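Local coordinates for protein putative fimbrium anchoring subunit Fim4B (Bacteroides ovatus, PDB 5CAG) that probably anchors a fimbrium to the bacterial outer membrane as a lipoprotein of the FimB/Mfa2 family, at residues S88-N100 and M110-D123. Numbering follows the deposited sequence.
With SO4 (sulfate ion), chain D.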
loop_
_atom_site.group_PDB
_atom_site.type_symbol
_atom_site.label_atom_id
_atom_site.label_comp_id
_atom_site.label_asym_id
_atom_site.label_seq_id
_atom_site.Cartn_x
_atom_site.Cartn_y
_atom_site.Cartn_z
ATOM N N SER A 88 -7.455 16.140 -5.854
ATOM C CA SER A 88 -7.004 16.005 -7.237
ATOM C C SER A 88 -6.551 14.586 -7.556
ATOM O O SER A 88 -5.915 13.944 -6.721
ATOM C CB SER A 88 -5.858 16.971 -7.512
ATOM O OG SER A 88 -5.124 16.588 -8.666
ATOM N N TYR A 89 -6.808 14.128 -8.794
ATOM C CA TYR A 89 -6.370 12.817 -9.283
ATOM C C TYR A 89 -4.852 12.697 -9.088
ATOM O O TYR A 89 -4.392 11.750 -8.450
ATOM C CB TYR A 89 -6.770 12.661 -10.773
ATOM C CG TYR A 89 -6.447 11.336 -11.438
ATOM C CD1 TYR A 89 -7.200 10.194 -11.167
ATOM C CD2 TYR A 89 -5.474 11.251 -12.435
ATOM C CE1 TYR A 89 -6.947 8.986 -11.821
ATOM C CE2 TYR A 89 -5.214 10.051 -13.099
ATOM C CZ TYR A 89 -5.952 8.920 -12.787
ATOM O OH TYR A 89 -5.679 7.724 -13.412
ATOM N N GLU A 90 -4.098 13.737 -9.511
ATOM C CA GLU A 90 -2.633 13.808 -9.431
ATOM C C GLU A 90 -2.076 13.826 -7.987
ATOM O O GLU A 90 -0.877 13.591 -7.829
ATOM C CB GLU A 90 -2.094 15.023 -10.213
ATOM C CG GLU A 90 -2.215 14.890 -11.736
ATOM C CD GLU A 90 -1.236 13.979 -12.473
ATOM O OE1 GLU A 90 -0.010 14.230 -12.397
ATOM O OE2 GLU A 90 -1.701 13.059 -13.188
ATOM N N THR A 91 -2.918 14.038 -6.947
ATOM C CA THR A 91 -2.425 14.082 -5.563
ATOM C C THR A 91 -2.972 12.995 -4.613
ATOM O O THR A 91 -2.375 12.814 -3.541
ATOM C CB THR A 91 -2.704 15.448 -4.922
ATOM O OG1 THR A 91 -4.095 15.739 -4.977
ATOM C CG2 THR A 91 -1.917 16.555 -5.559
ATOM N N ILE A 92 -4.090 12.306 -4.961
ATOM C CA ILE A 92 -4.709 11.300 -4.084
ATOM C C ILE A 92 -3.683 10.170 -3.839
ATOM O O ILE A 92 -3.228 9.489 -4.769
ATOM C CB ILE A 92 -6.118 10.839 -4.565
ATOM C CG1 ILE A 92 -6.788 9.907 -3.541
ATOM C CG2 ILE A 92 -6.109 10.249 -5.977
ATOM C CD1 ILE A 92 -8.287 9.684 -3.735
ATOM N N GLU A 93 -3.240 10.096 -2.570
ATOM C CA GLU A 93 -2.173 9.233 -2.056
ATOM C C GLU A 93 -2.664 8.410 -0.876
ATOM O O GLU A 93 -3.422 8.907 -0.046
ATOM C CB GLU A 93 -0.988 10.148 -1.627
ATOM C CG GLU A 93 0.301 9.529 -1.087
ATOM C CD GLU A 93 1.336 10.522 -0.555
ATOM O OE1 GLU A 93 0.955 11.661 -0.192
ATOM O OE2 GLU A 93 2.541 10.171 -0.537
ATOM N N ALA A 94 -2.236 7.155 -0.813
ATOM C CA ALA A 94 -2.517 6.240 0.290
ATOM C C ALA A 94 -1.254 6.145 1.120
ATOM O O ALA A 94 -0.164 6.002 0.557
ATOM C CB ALA A 94 -2.928 4.870 -0.236
ATOM N N TYR A 95 -1.371 6.290 2.438
ATOM C CA TYR A 95 -0.193 6.295 3.304
ATOM C C TYR A 95 -0.493 5.610 4.625
ATOM O O TYR A 95 -1.652 5.304 4.897
ATOM C CB TYR A 95 0.274 7.752 3.540
ATOM C CG TYR A 95 -0.690 8.594 4.354
ATOM C CD1 TYR A 95 -1.853 9.105 3.788
ATOM C CD2 TYR A 95 -0.421 8.912 5.678
ATOM C CE1 TYR A 95 -2.744 9.874 4.534
ATOM C CE2 TYR A 95 -1.302 9.686 6.433
ATOM C CZ TYR A 95 -2.459 10.172 5.858
ATOM O OH TYR A 95 -3.343 10.904 6.620
ATOM N N THR A 96 0.539 5.387 5.454
ATOM C CA THR A 96 0.336 4.811 6.788
ATOM C C THR A 96 0.781 5.776 7.867
ATOM O O THR A 96 1.611 6.653 7.611
ATOM C CB THR A 96 1.074 3.520 6.933
ATOM O OG1 THR A 96 2.397 3.689 6.406
ATOM C CG2 THR A 96 0.320 2.369 6.314
ATOM N N GLY A 97 0.250 5.609 9.072
ATOM C CA GLY A 97 0.648 6.473 10.176
ATOM C C GLY A 97 2.014 6.139 10.742
ATOM O O GLY A 97 2.530 5.043 10.495
ATOM N N ASN A 98 2.617 7.076 11.503
ATOM C CA ASN A 98 3.879 6.794 12.186
ATOM C C ASN A 98 3.577 5.944 13.430
ATOM O O ASN A 98 2.513 6.129 14.022
ATOM C CB ASN A 98 4.597 8.058 12.534
ATOM C CG ASN A 98 5.430 8.578 11.415
ATOM O OD1 ASN A 98 5.042 9.502 10.707
ATOM N ND2 ASN A 98 6.615 8.010 11.251
ATOM N N CYS A 99 4.452 4.970 13.773
ATOM C CA CYS A 99 4.252 4.044 14.904
ATOM C C CYS A 99 4.243 4.798 16.200
ATOM O O CYS A 99 5.275 5.293 16.674
ATOM C CB CYS A 99 5.289 2.924 14.932
ATOM S SG CYS A 99 5.468 2.056 13.368
ATOM N N ASN A 100 3.063 4.900 16.764
ATOM C CA ASN A 100 2.908 5.618 17.998
ATOM C C ASN A 100 2.587 4.627 19.068
ATOM O O ASN A 100 2.038 3.552 18.783
ATOM C CB ASN A 100 1.826 6.702 17.859
ATOM C CG ASN A 100 2.170 7.851 16.905
ATOM O OD1 ASN A 100 3.332 8.297 16.769
ATOM N ND2 ASN A 100 1.140 8.397 16.252
HETATM N N MSE A 110 9.392 5.458 12.413
HETATM C CA MSE A 110 8.863 4.425 11.520
HETATM C C MSE A 110 7.352 4.572 11.276
HETATM O O MSE A 110 6.655 5.237 12.042
HETATM C CB MSE A 110 9.116 3.041 12.113
HETATM C CG MSE A 110 10.557 2.779 12.457
HETATM SE SE MSE A 110 10.735 1.025 13.291
HETATM C CE MSE A 110 12.586 1.121 13.872
ATOM N N VAL A 111 6.855 3.912 10.212
ATOM C CA VAL A 111 5.451 3.876 9.786
ATOM C C VAL A 111 4.916 2.423 9.791
ATOM O O VAL A 111 5.689 1.480 9.657
ATOM C CB VAL A 111 5.275 4.535 8.405
ATOM C CG1 VAL A 111 5.723 5.996 8.438
ATOM C CG2 VAL A 111 6.016 3.753 7.321
ATOM N N TRP A 112 3.607 2.253 9.933
ATOM C CA TRP A 112 3.000 0.929 9.976
ATOM C C TRP A 112 2.976 0.279 8.613
ATOM O O TRP A 112 2.959 0.996 7.616
ATOM C CB TRP A 112 1.569 1.017 10.495
ATOM C CG TRP A 112 1.414 1.659 11.836
ATOM C CD1 TRP A 112 0.931 2.905 12.095
ATOM C CD2 TRP A 112 1.650 1.048 13.110
ATOM N NE1 TRP A 112 0.904 3.133 13.453
ATOM C CE2 TRP A 112 1.319 2.001 14.100
ATOM C CE3 TRP A 112 2.114 -0.214 13.517
ATOM C CZ2 TRP A 112 1.438 1.731 15.466
ATOM C CZ3 TRP A 112 2.205 -0.489 14.873
ATOM C CH2 TRP A 112 1.876 0.475 15.830
ATOM N N SER A 113 2.969 -1.079 8.560
ATOM C CA SER A 113 2.867 -1.829 7.293
ATOM C C SER A 113 1.460 -1.655 6.740
ATOM O O SER A 113 0.500 -1.628 7.520
ATOM C CB SER A 113 3.197 -3.315 7.456
ATOM O OG SER A 113 3.437 -3.692 8.804
ATOM N N PRO A 114 1.328 -1.416 5.420
ATOM C CA PRO A 114 0.005 -1.161 4.854
ATOM C C PRO A 114 -0.850 -2.408 4.794
ATOM O O PRO A 114 -0.345 -3.462 4.436
ATOM C CB PRO A 114 0.331 -0.646 3.457
ATOM C CG PRO A 114 1.615 -1.253 3.120
ATOM C CD PRO A 114 2.377 -1.290 4.390
ATOM N N ASP A 115 -2.148 -2.293 5.158
ATOM C CA ASP A 115 -3.062 -3.432 5.060
ATOM C C ASP A 115 -3.561 -3.525 3.598
ATOM O O ASP A 115 -3.002 -2.836 2.740
ATOM C CB ASP A 115 -4.184 -3.411 6.105
ATOM C CG ASP A 115 -5.019 -2.168 6.212
ATOM O OD1 ASP A 115 -4.440 -1.057 6.171
ATOM O OD2 ASP A 115 -6.239 -2.303 6.448
ATOM N N SER A 116 -4.509 -4.426 3.275
ATOM C CA SER A 116 -4.851 -4.617 1.869
ATOM C C SER A 116 -5.578 -3.425 1.232
ATOM O O SER A 116 -6.545 -2.907 1.782
ATOM C CB SER A 116 -5.631 -5.904 1.673
ATOM O OG SER A 116 -4.795 -6.977 2.078
ATOM N N LEU A 117 -5.033 -2.963 0.085
ATOM C CA LEU A 117 -5.588 -1.875 -0.734
ATOM C C LEU A 117 -5.763 -2.377 -2.159
ATOM O O LEU A 117 -4.875 -3.069 -2.693
ATOM C CB LEU A 117 -4.728 -0.602 -0.695
ATOM C CG LEU A 117 -5.272 0.628 -1.387
ATOM C CD1 LEU A 117 -6.457 1.258 -0.632
ATOM C CD2 LEU A 117 -4.203 1.609 -1.550
ATOM N N TYR A 118 -6.959 -2.097 -2.723
ATOM C CA TYR A 118 -7.360 -2.483 -4.070
ATOM C C TYR A 118 -7.642 -1.227 -4.844
ATOM O O TYR A 118 -8.404 -0.383 -4.382
ATOM C CB TYR A 118 -8.559 -3.427 -4.051
ATOM C CG TYR A 118 -8.350 -4.610 -3.141
ATOM C CD1 TYR A 118 -7.579 -5.700 -3.540
ATOM C CD2 TYR A 118 -8.893 -4.629 -1.861
ATOM C CE1 TYR A 118 -7.372 -6.787 -2.689
ATOM C CE2 TYR A 118 -8.673 -5.699 -0.995
ATOM C CZ TYR A 118 -7.916 -6.777 -1.411
ATOM O OH TYR A 118 -7.745 -7.820 -0.528
ATOM N N VAL A 119 -6.936 -1.029 -5.947
ATOM C CA VAL A 119 -7.063 0.207 -6.698
ATOM C C VAL A 119 -7.328 -0.068 -8.172
ATOM O O VAL A 119 -6.840 -1.050 -8.741
ATOM C CB VAL A 119 -5.786 1.092 -6.502
ATOM C CG1 VAL A 119 -5.709 2.257 -7.498
ATOM C CG2 VAL A 119 -5.699 1.625 -5.084
ATOM N N LEU A 120 -8.111 0.840 -8.768
ATOM C CA LEU A 120 -8.340 1.009 -10.189
ATOM C C LEU A 120 -8.171 2.489 -10.493
ATOM O O LEU A 120 -8.792 3.324 -9.819
ATOM C CB LEU A 120 -9.695 0.492 -10.681
ATOM C CG LEU A 120 -10.045 0.933 -12.111
ATOM C CD1 LEU A 120 -9.170 0.246 -13.132
ATOM C CD2 LEU A 120 -11.486 0.723 -12.412
ATOM N N ASN A 121 -7.301 2.824 -11.454
ATOM C CA ASN A 121 -7.144 4.222 -11.847
ATOM C C ASN A 121 -7.057 4.317 -13.367
ATOM O O ASN A 121 -6.220 3.647 -13.996
ATOM C CB ASN A 121 -5.978 4.920 -11.155
ATOM C CG ASN A 121 -4.619 4.452 -11.562
ATOM O OD1 ASN A 121 -4.144 3.382 -11.148
ATOM N ND2 ASN A 121 -3.958 5.278 -12.349
ATOM N N ILE A 122 -8.012 5.071 -13.953
ATOM C CA ILE A 122 -8.131 5.312 -15.394
ATOM C C ILE A 122 -7.735 6.761 -15.612
ATOM O O ILE A 122 -8.348 7.635 -14.990
ATOM C CB ILE A 122 -9.569 5.010 -15.892
ATOM C CG1 ILE A 122 -10.004 3.580 -15.550
ATOM C CG2 ILE A 122 -9.696 5.293 -17.380
ATOM C CD1 ILE A 122 -11.505 3.390 -15.431
ATOM N N ASP A 123 -6.679 7.024 -16.416
ATOM C CA ASP A 123 -6.236 8.397 -16.660
ATOM C C ASP A 123 -7.284 9.172 -17.461
ATOM O O ASP A 123 -7.482 10.358 -17.195
ATOM C CB ASP A 123 -4.878 8.454 -17.363
ATOM C CG ASP A 123 -3.661 8.063 -16.544
ATOM O OD1 ASP A 123 -3.749 8.077 -15.276
ATOM O OD2 ASP A 123 -2.597 7.808 -17.155
HETATM S S SO4 D . -6.070 -11.627 0.279
HETATM O O1 SO4 D . -6.199 -11.139 1.659
HETATM O O2 SO4 D . -7.229 -12.437 -0.079
HETATM O O3 SO4 D . -5.957 -10.481 -0.632
HETATM O O4 SO4 D . -4.880 -12.463 0.162
#
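Gly97, Asn98 and Cys99 lie against Met110, Val111 and Trp112 at one end of this contact, where the two backbones form a single beta bridge between Asn98 and Val111. Trp112 N donates to Gly97 O at 3.0 Å. Met110 O is gripped twice, by Cys99 N at 2.8 Å and by Asn98 ND2 at 2.9 Å, the two donors arriving from opposite faces of its carbonyl plane; Asn98 ND2 stands well above that plane and also bonds to Gln185, whereas Cys99 N is less steeply tilted. Beside the bridge, Cys99 lays its CA, CB and SG over one face of the Trp112 indole. With chi1 at -51°, Cys99 SG lies beside the backbone N and 4.1 Å from the centroid of the Trp112 six-membered ring, a sulfur-aromatic contact. Exposed Asn100 makes a loose contact, its N near Trp112 CZ2. Thr96 OG1 bonds to Trp112 O in the carbonyl plane, while its CG2 rests on Pro114 CA.

Beyond this tight end the chains diverge. Ala94 CB meets Leu117 CD2 at 3.7 Å, and Phe205 packs against both side chains. At the far end, Tyr89 has CG set opposite its backbone N (chi1 -178°), which carries the ring across to strand 118-127. Its OH donates to Asp123 OD1, with ring and carboxylate nearly perpendicular, and accepts a nearly straight bond from Asn121 ND2.

Residues on both sides thus tie down strand 93-96, part of a separate small antiparallel sheet. Arg216, salt-bridged to Asp123 OD2, probably favours the charged carboxylate; Lys209, bonded to Asn121 OD1, helps fix the amide whose ND2 points at Tyr89 OH.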